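Local coordinates for protein putative deoxyribonuclease yjjV (Escherichia coli, PDB 1ZZM) that probably hydrolyses ester bonds as a TatD-type, metal-dependent hydrolase that binds two divalent metal cations per subunit, at residues V76-E79 and Q80-Q83; R191-I194 and A195-L199; D242-A245 and Q246-N250. One frame throughout, in Å; residues are numbered along the deposited sequence.

In the fold
All three interactions are local, and each closes helical turns only. None nests in or crosses another, since they follow in series along the chain. Interaction 1 comes first, on helix 75-87, between strand 59-63 and strands 92-93 and 95-101. Interaction 2 lies on helix 190-196, the helix of the beta-alpha-beta unit between strands 175-178 and 202-204. Interaction 3 lies on helix 241-256, after the last strand. Interaction 1 sits across the chain's centre from the other two, its centre about 37 Å from that of interaction 2. Interactions 2 and 3 touch: Leu-199 CG packs on Ala-247 CB at 3.5 Å, joining the loop after helix 190-196 to the C-terminal helix.

Interaction 1: residues V76-E79 and Q80-Q83; sequences VSLE and QLQQ
Val-76 and Gln-80 meet one helical turn apart, as do Glu-79 and Gln-83. The backbone bonds run from residue i+4 back to i, the alpha-helical pattern. Gln-80 N donates to Val-76 O at 2.8 Å, and Gln-83 N to Glu-79 O at 2.9 Å.

Side-chain polar contacts add to this. Gln-80 holds CG anti to its carbonyl carbon (chi1 -71°) and is extended beyond, which lays the chain back along the previous turn. Its NE2 makes a weak bond to Val-76 O at 3.5 Å, beside the methyl CG1 of Val-76. A water joins Ser-77 OG to the same NE2, weakly on the amide side. A second water donates to both Glu-79 OE2 and Gln-83 OE1, at 3.0 and 2.9 Å. It bridges a carboxylate and an amide whose planes are turned 50° apart.

Apolar contact is slight: Leu-78 CD2 and Leu-81 CD2 stand 4.5 Å apart.

Ser-77 OG also bonds to Ser-74 N, just before the turn. Gln-82 NE2 bonds to Tyr-126 OH. Leu-78 and Leu-81 face helix 109-125, on Leu-115 and Gln-119, while Ser-77 rests on loop residues Ala-43 and Leu-65.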
loop_
_atom_site.group_PDB
_atom_site.type_symbol
_atom_site.label_atom_id
_atom_site.label_comp_id
_atom_site.label_asym_id
_atom_site.label_seq_id
_atom_site.Cartn_x
_atom_site.Cartn_y
_atom_site.Cartn_z
ATOM N N VAL A 76 3.447 1.008 -24.047
ATOM C CA VAL A 76 3.254 2.451 -23.925
ATOM C C VAL A 76 3.000 2.792 -22.450
ATOM O O VAL A 76 3.547 3.772 -21.940
ATOM C CB VAL A 76 2.085 2.964 -24.831
ATOM C CG1 VAL A 76 1.788 4.407 -24.550
ATOM C CG2 VAL A 76 2.495 2.829 -26.311
ATOM N N SER A 77 2.229 1.965 -21.742
ATOM C CA SER A 77 1.999 2.226 -20.309
ATOM C C SER A 77 3.333 2.245 -19.561
ATOM O O SER A 77 3.559 3.081 -18.673
ATOM C CB SER A 77 1.118 1.125 -19.703
ATOM O OG SER A 77 -0.150 1.089 -20.352
ATOM N N LEU A 78 4.219 1.318 -19.901
ATOM C CA LEU A 78 5.501 1.264 -19.207
ATOM C C LEU A 78 6.381 2.445 -19.586
ATOM O O LEU A 78 7.117 2.971 -18.757
ATOM C CB LEU A 78 6.235 -0.037 -19.498
ATOM C CG LEU A 78 5.740 -1.258 -18.693
ATOM C CD1 LEU A 78 6.340 -2.552 -19.270
ATOM C CD2 LEU A 78 6.175 -1.097 -17.218
ATOM N N GLU A 79 6.313 2.867 -20.838
ATOM C CA GLU A 79 7.123 4.007 -21.225
ATOM C C GLU A 79 6.584 5.240 -20.480
ATOM O O GLU A 79 7.353 6.109 -20.043
ATOM C CB GLU A 79 7.049 4.234 -22.734
ATOM C CG GLU A 79 7.897 5.403 -23.167
ATOM C CD GLU A 79 7.814 5.675 -24.652
ATOM O OE1 GLU A 79 8.131 4.793 -25.482
ATOM O OE2 GLU A 79 7.431 6.784 -24.967
ATOM N N GLN A 80 5.265 5.330 -20.333
ATOM C CA GLN A 80 4.690 6.485 -19.622
ATOM C C GLN A 80 5.135 6.521 -18.156
ATOM O O GLN A 80 5.391 7.587 -17.587
ATOM C CB GLN A 80 3.171 6.443 -19.651
ATOM C CG GLN A 80 2.560 6.715 -20.978
ATOM C CD GLN A 80 1.048 6.540 -20.890
ATOM O OE1 GLN A 80 0.327 7.353 -20.257
ATOM N NE2 GLN A 80 0.565 5.467 -21.472
ATOM N N LEU A 81 5.194 5.345 -17.549
ATOM C CA LEU A 81 5.644 5.235 -16.155
ATOM C C LEU A 81 7.108 5.726 -16.049
ATOM O O LEU A 81 7.443 6.562 -15.179
ATOM C CB LEU A 81 5.521 3.779 -15.713
ATOM C CG LEU A 81 6.103 3.500 -14.325
ATOM C CD1 LEU A 81 5.391 4.413 -13.275
ATOM C CD2 LEU A 81 5.892 1.995 -13.969
ATOM N N GLN A 82 7.974 5.223 -16.933
ATOM C CA GLN A 82 9.366 5.642 -16.899
ATOM C C GLN A 82 9.517 7.151 -17.118
ATOM O O GLN A 82 10.219 7.822 -16.367
ATOM C CB GLN A 82 10.208 4.839 -17.911
ATOM C CG GLN A 82 11.699 5.210 -17.915
ATOM C CD GLN A 82 12.001 6.363 -18.868
ATOM O OE1 GLN A 82 11.536 6.366 -20.006
ATOM N NE2 GLN A 82 12.787 7.345 -18.404
ATOM N N GLN A 83 8.849 7.701 -18.132
ATOM C CA GLN A 83 8.955 9.143 -18.357
ATOM C C GLN A 83 8.416 9.943 -17.182
ATOM O O GLN A 83 8.966 11.005 -16.845
ATOM C CB GLN A 83 8.176 9.553 -19.608
ATOM C CG GLN A 83 8.775 9.038 -20.855
ATOM C CD GLN A 83 7.923 9.445 -22.049
ATOM O OE1 GLN A 83 6.769 9.866 -21.898
ATOM N NE2 GLN A 83 8.475 9.316 -23.224
HETATM O O HOH W 1 -0.990 3.262 -21.745
HETATM O O HOH W 2 5.145 8.114 -23.492
#

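Interaction 2: residues R191-I194 and A195-L199; sequences RDVI and AKLPL
Leu-197 and Val-193 are brought together by their first torsions. In Leu-197, CG stands anti to the carbonyl carbon (chi1 -61°), a setting that directs this CG to within 3.4 Å of Val-193 O. In Val-193 it is CG1 that lies opposite the backbone N (chi1 172°), and this is the branch that meets the leucine. The two side chains run alongside each other in one direction. Val-193 CG1 touches Leu-197 CD1 at 4.0 Å. The same methyl CD1 of Leu-197 meets Ile-194 CD1 at 3.9 Å, this time with the side chains at a slant. One leucine methyl therefore serves two partners.

Val-193 O accepts two backbone donors. Leu-197 N approaches close to the line of the C=O bond, at 3.1 Å. Lys-196 N comes from above the carbonyl plane, 58° out of it, at 2.9 Å. Ala-195 N still bonds to Arg-191 O in the ordinary helical way, but the bond from Lys-196 N to Asp-192 O is weak. The helical pattern is giving way here, and Leu-197 and Pro-198 are extended. This is the run from helix 190-196 toward strand 202-204, in a beta-alpha-beta crossover of the TIM-barrel-like fold. Ile-194 and Leu-197 both rest on Ile-176 of strand 175-178, and Val-193 and Leu-197 on Ala-166 of helix 163-171. Replacing Leu-197 by an alanine would probably leave Val-193 CG1 and Ile-194 CD1 without their shared partner and open a gap against strand 175-178.

The extended Lys-196 chain passes over a backbone oxygen, with its CG 3.1 Å from Asp-192 O. Its NZ does not touch the Asp-192 carboxylate, 5.8 Å from OD2, which instead forms a salt bridge with Lys-189.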
loop_
_atom_site.group_PDB
_atom_site.type_symbol
_atom_site.label_atom_id
_atom_site.label_comp_id
_atom_site.label_asym_id
_atom_site.label_seq_id
_atom_site.Cartn_x
_atom_site.Cartn_y
_atom_site.Cartn_z
ATOM N N ARG A 191 -4.204 -12.151 12.249
ATOM C CA ARG A 191 -4.060 -11.384 13.481
ATOM C C ARG A 191 -2.902 -11.925 14.308
ATOM O O ARG A 191 -2.148 -11.151 14.908
ATOM C CB ARG A 191 -5.354 -11.427 14.322
ATOM C CG ARG A 191 -6.547 -10.740 13.656
ATOM C CD ARG A 191 -7.883 -11.202 14.278
ATOM N NE ARG A 191 -7.956 -11.052 15.732
ATOM C CZ ARG A 191 -8.216 -9.910 16.374
ATOM N NH1 ARG A 191 -8.423 -8.793 15.700
ATOM N NH2 ARG A 191 -8.296 -9.885 17.703
ATOM N N ASP A 192 -2.732 -13.249 14.317
ATOM C CA ASP A 192 -1.651 -13.852 15.081
ATOM C C ASP A 192 -0.290 -13.495 14.482
ATOM O O ASP A 192 0.684 -13.337 15.210
ATOM C CB ASP A 192 -1.799 -15.380 15.139
ATOM C CG ASP A 192 -2.939 -15.818 16.030
ATOM O OD1 ASP A 192 -3.233 -15.102 17.019
ATOM O OD2 ASP A 192 -3.532 -16.889 15.753
ATOM N N VAL A 193 -0.236 -13.362 13.154
ATOM C CA VAL A 193 1.018 -13.001 12.473
ATOM C C VAL A 193 1.375 -11.584 12.843
ATOM O O VAL A 193 2.488 -11.292 13.302
ATOM C CB VAL A 193 0.859 -13.083 10.912
ATOM C CG1 VAL A 193 2.124 -12.509 10.195
ATOM C CG2 VAL A 193 0.633 -14.487 10.504
ATOM N N ILE A 194 0.405 -10.687 12.680
ATOM C CA ILE A 194 0.648 -9.283 12.976
ATOM C C ILE A 194 1.012 -9.069 14.443
ATOM O O ILE A 194 1.778 -8.176 14.783
ATOM C CB ILE A 194 -0.584 -8.449 12.587
ATOM C CG1 ILE A 194 -0.808 -8.598 11.094
ATOM C CG2 ILE A 194 -0.386 -6.984 12.929
ATOM C CD1 ILE A 194 0.390 -8.244 10.215
ATOM N N ALA A 195 0.478 -9.907 15.319
ATOM C CA ALA A 195 0.814 -9.792 16.734
ATOM C C ALA A 195 2.277 -10.154 16.984
ATOM O O ALA A 195 2.877 -9.684 17.942
ATOM C CB ALA A 195 -0.094 -10.720 17.563
ATOM N N LYS A 196 2.864 -10.965 16.125
ATOM C CA LYS A 196 4.242 -11.400 16.339
ATOM C C LYS A 196 5.351 -10.656 15.605
ATOM O O LYS A 196 6.513 -10.703 16.029
ATOM C CB LYS A 196 4.369 -12.880 16.016
ATOM C CG LYS A 196 3.347 -13.743 16.724
ATOM C CD LYS A 196 3.413 -15.175 16.222
ATOM C CE LYS A 196 2.234 -15.998 16.743
ATOM N NZ LYS A 196 2.258 -17.384 16.196
ATOM N N LEU A 197 5.020 -9.995 14.507
ATOM C CA LEU A 197 6.065 -9.290 13.754
ATOM C C LEU A 197 6.685 -8.145 14.549
ATOM O O LEU A 197 6.062 -7.598 15.452
ATOM C CB LEU A 197 5.483 -8.740 12.440
ATOM C CG LEU A 197 4.908 -9.786 11.443
ATOM C CD1 LEU A 197 4.216 -9.076 10.241
ATOM C CD2 LEU A 197 6.044 -10.691 10.946
ATOM N N PRO A 198 7.939 -7.781 14.221
ATOM C CA PRO A 198 8.668 -6.681 14.878
ATOM C C PRO A 198 7.856 -5.415 14.612
ATOM O O PRO A 198 7.388 -5.198 13.486
ATOM C CB PRO A 198 9.972 -6.602 14.112
ATOM C CG PRO A 198 10.179 -8.025 13.596
ATOM C CD PRO A 198 8.775 -8.491 13.240
ATOM N N LEU A 199 7.708 -4.572 15.620
ATOM C CA LEU A 199 6.941 -3.348 15.435
ATOM C C LEU A 199 7.467 -2.458 14.293
ATOM O O LEU A 199 6.694 -1.734 13.659
ATOM C CB LEU A 199 6.945 -2.535 16.729
ATOM C CG LEU A 199 5.903 -1.422 16.854
ATOM C CD1 LEU A 199 4.504 -1.980 16.497
ATOM C CD2 LEU A 199 5.891 -0.908 18.310
#

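Interaction 3: residues D242-A245 and Q246-N250; sequences DEIA and QALLN
The peptide carbonyl of Asp-242 receives Gln-246 N from above its plane, 36° out of it, at 3.1 Å. Both residues belong to alpha helix 241-256, the last helix of a TIM-barrel-type fold. The flat side-chain amides of Gln-246 and Asn-250 meet inside 246-250, one turn on. Gln-246 NE2 donates to Asn-250 OD1 in a short, bent bond of 2.6 Å, coming from above the asparagine's amide plane, 49° out of it. The oxygen in turn is tilted only 20° from the amide plane of Gln-246. A bend at chi2 carries the glutamine's end toward the asparagine, away from residues 242-245.

The backbone bonds step from residue i+4 to i, as from Ala-247 N to Glu-243 O and from Leu-249 N to Ala-245 O. The Leu-248 N bond to Ile-244 O is 3.0 Å long, and the oxygen lies almost straight ahead of the donor.

Asp-242 OD1 forms a salt bridge with Arg-4, outside these turns. Ile-244, Ala-245 and Leu-248 turn to Phe-230 of helix 226-236, which covers this face, while Leu-249 rests on Met-1.

The side chains of Ile-244 and Leu-248 lie flank to flank down the helix. The touching atoms are Ile-244 CG2 and Leu-248 CD1, 4.0 Å apart, and Leu-248 CG stands 3.4 Å from Ile-244 O.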
loop_
_atom_site.group_PDB
_atom_site.type_symbol
_atom_site.label_atom_id
_atom_site.label_comp_id
_atom_site.label_asym_id
_atom_site.label_seq_id
_atom_site.Cartn_x
_atom_site.Cartn_y
_atom_site.Cartn_z
ATOM N N ASP A 242 0.555 4.436 22.472
ATOM C CA ASP A 242 1.373 5.552 22.030
ATOM C C ASP A 242 2.670 5.089 21.382
ATOM O O ASP A 242 3.169 5.731 20.457
ATOM C CB ASP A 242 1.621 6.529 23.184
ATOM C CG ASP A 242 0.531 7.607 23.273
ATOM O OD1 ASP A 242 -0.677 7.267 23.204
ATOM O OD2 ASP A 242 0.876 8.805 23.412
ATOM N N GLU A 243 3.202 3.957 21.835
ATOM C CA GLU A 243 4.427 3.453 21.241
ATOM C C GLU A 243 4.122 2.889 19.839
ATOM O O GLU A 243 4.924 3.040 18.901
ATOM C CB GLU A 243 5.025 2.346 22.098
ATOM C CG GLU A 243 6.441 1.990 21.685
ATOM C CD GLU A 243 6.853 0.616 22.169
ATOM O OE1 GLU A 243 6.550 0.277 23.329
ATOM O OE2 GLU A 243 7.481 -0.122 21.381
ATOM N N ILE A 244 2.980 2.225 19.705
ATOM C CA ILE A 244 2.602 1.656 18.419
ATOM C C ILE A 244 2.339 2.771 17.410
ATOM O O ILE A 244 2.842 2.732 16.288
ATOM C CB ILE A 244 1.320 0.776 18.525
ATOM C CG1 ILE A 244 1.575 -0.409 19.473
ATOM C CG2 ILE A 244 0.901 0.268 17.101
ATOM C CD1 ILE A 244 0.268 -1.179 19.829
ATOM N N ALA A 245 1.562 3.772 17.806
ATOM C CA ALA A 245 1.258 4.877 16.896
ATOM C C ALA A 245 2.546 5.532 16.417
ATOM O O ALA A 245 2.694 5.829 15.230
ATOM C CB ALA A 245 0.387 5.899 17.591
ATOM N N GLN A 246 3.483 5.779 17.335
ATOM C CA GLN A 246 4.741 6.412 16.948
ATOM C C GLN A 246 5.567 5.518 16.030
ATOM O O GLN A 246 6.240 6.002 15.122
ATOM C CB GLN A 246 5.610 6.771 18.164
ATOM C CG GLN A 246 6.854 7.550 17.746
ATOM C CD GLN A 246 6.490 8.833 16.989
ATOM O OE1 GLN A 246 5.853 9.747 17.540
ATOM N NE2 GLN A 246 6.873 8.897 15.715
ATOM N N ALA A 247 5.510 4.215 16.246
ATOM C CA ALA A 247 6.278 3.319 15.396
ATOM C C ALA A 247 5.746 3.332 13.953
ATOM O O ALA A 247 6.516 3.403 12.985
ATOM C CB ALA A 247 6.236 1.935 15.953
ATOM N N LEU A 248 4.429 3.252 13.805
ATOM C CA LEU A 248 3.842 3.257 12.473
ATOM C C LEU A 248 4.262 4.535 11.754
ATOM O O LEU A 248 4.620 4.483 10.577
ATOM C CB LEU A 248 2.320 3.165 12.554
ATOM C CG LEU A 248 1.797 1.861 13.162
ATOM C CD1 LEU A 248 0.363 2.050 13.556
ATOM C CD2 LEU A 248 1.985 0.690 12.160
ATOM N N LEU A 249 4.238 5.678 12.450
ATOM C CA LEU A 249 4.650 6.927 11.813
ATOM C C LEU A 249 6.117 6.866 11.440
ATOM O O LEU A 249 6.474 7.215 10.327
ATOM C CB LEU A 249 4.391 8.165 12.707
ATOM C CG LEU A 249 2.924 8.567 12.942
ATOM C CD1 LEU A 249 2.859 9.689 13.959
ATOM C CD2 LEU A 249 2.250 9.012 11.623
ATOM N N ASN A 250 6.968 6.400 12.349
ATOM C CA ASN A 250 8.411 6.331 12.043
ATOM C C ASN A 250 8.747 5.374 10.885
ATOM O O ASN A 250 9.608 5.660 10.056
ATOM C CB ASN A 250 9.205 5.885 13.277
ATOM C CG ASN A 250 9.212 6.931 14.380
ATOM O OD1 ASN A 250 8.792 8.077 14.180
ATOM N ND2 ASN A 250 9.701 6.541 15.554
#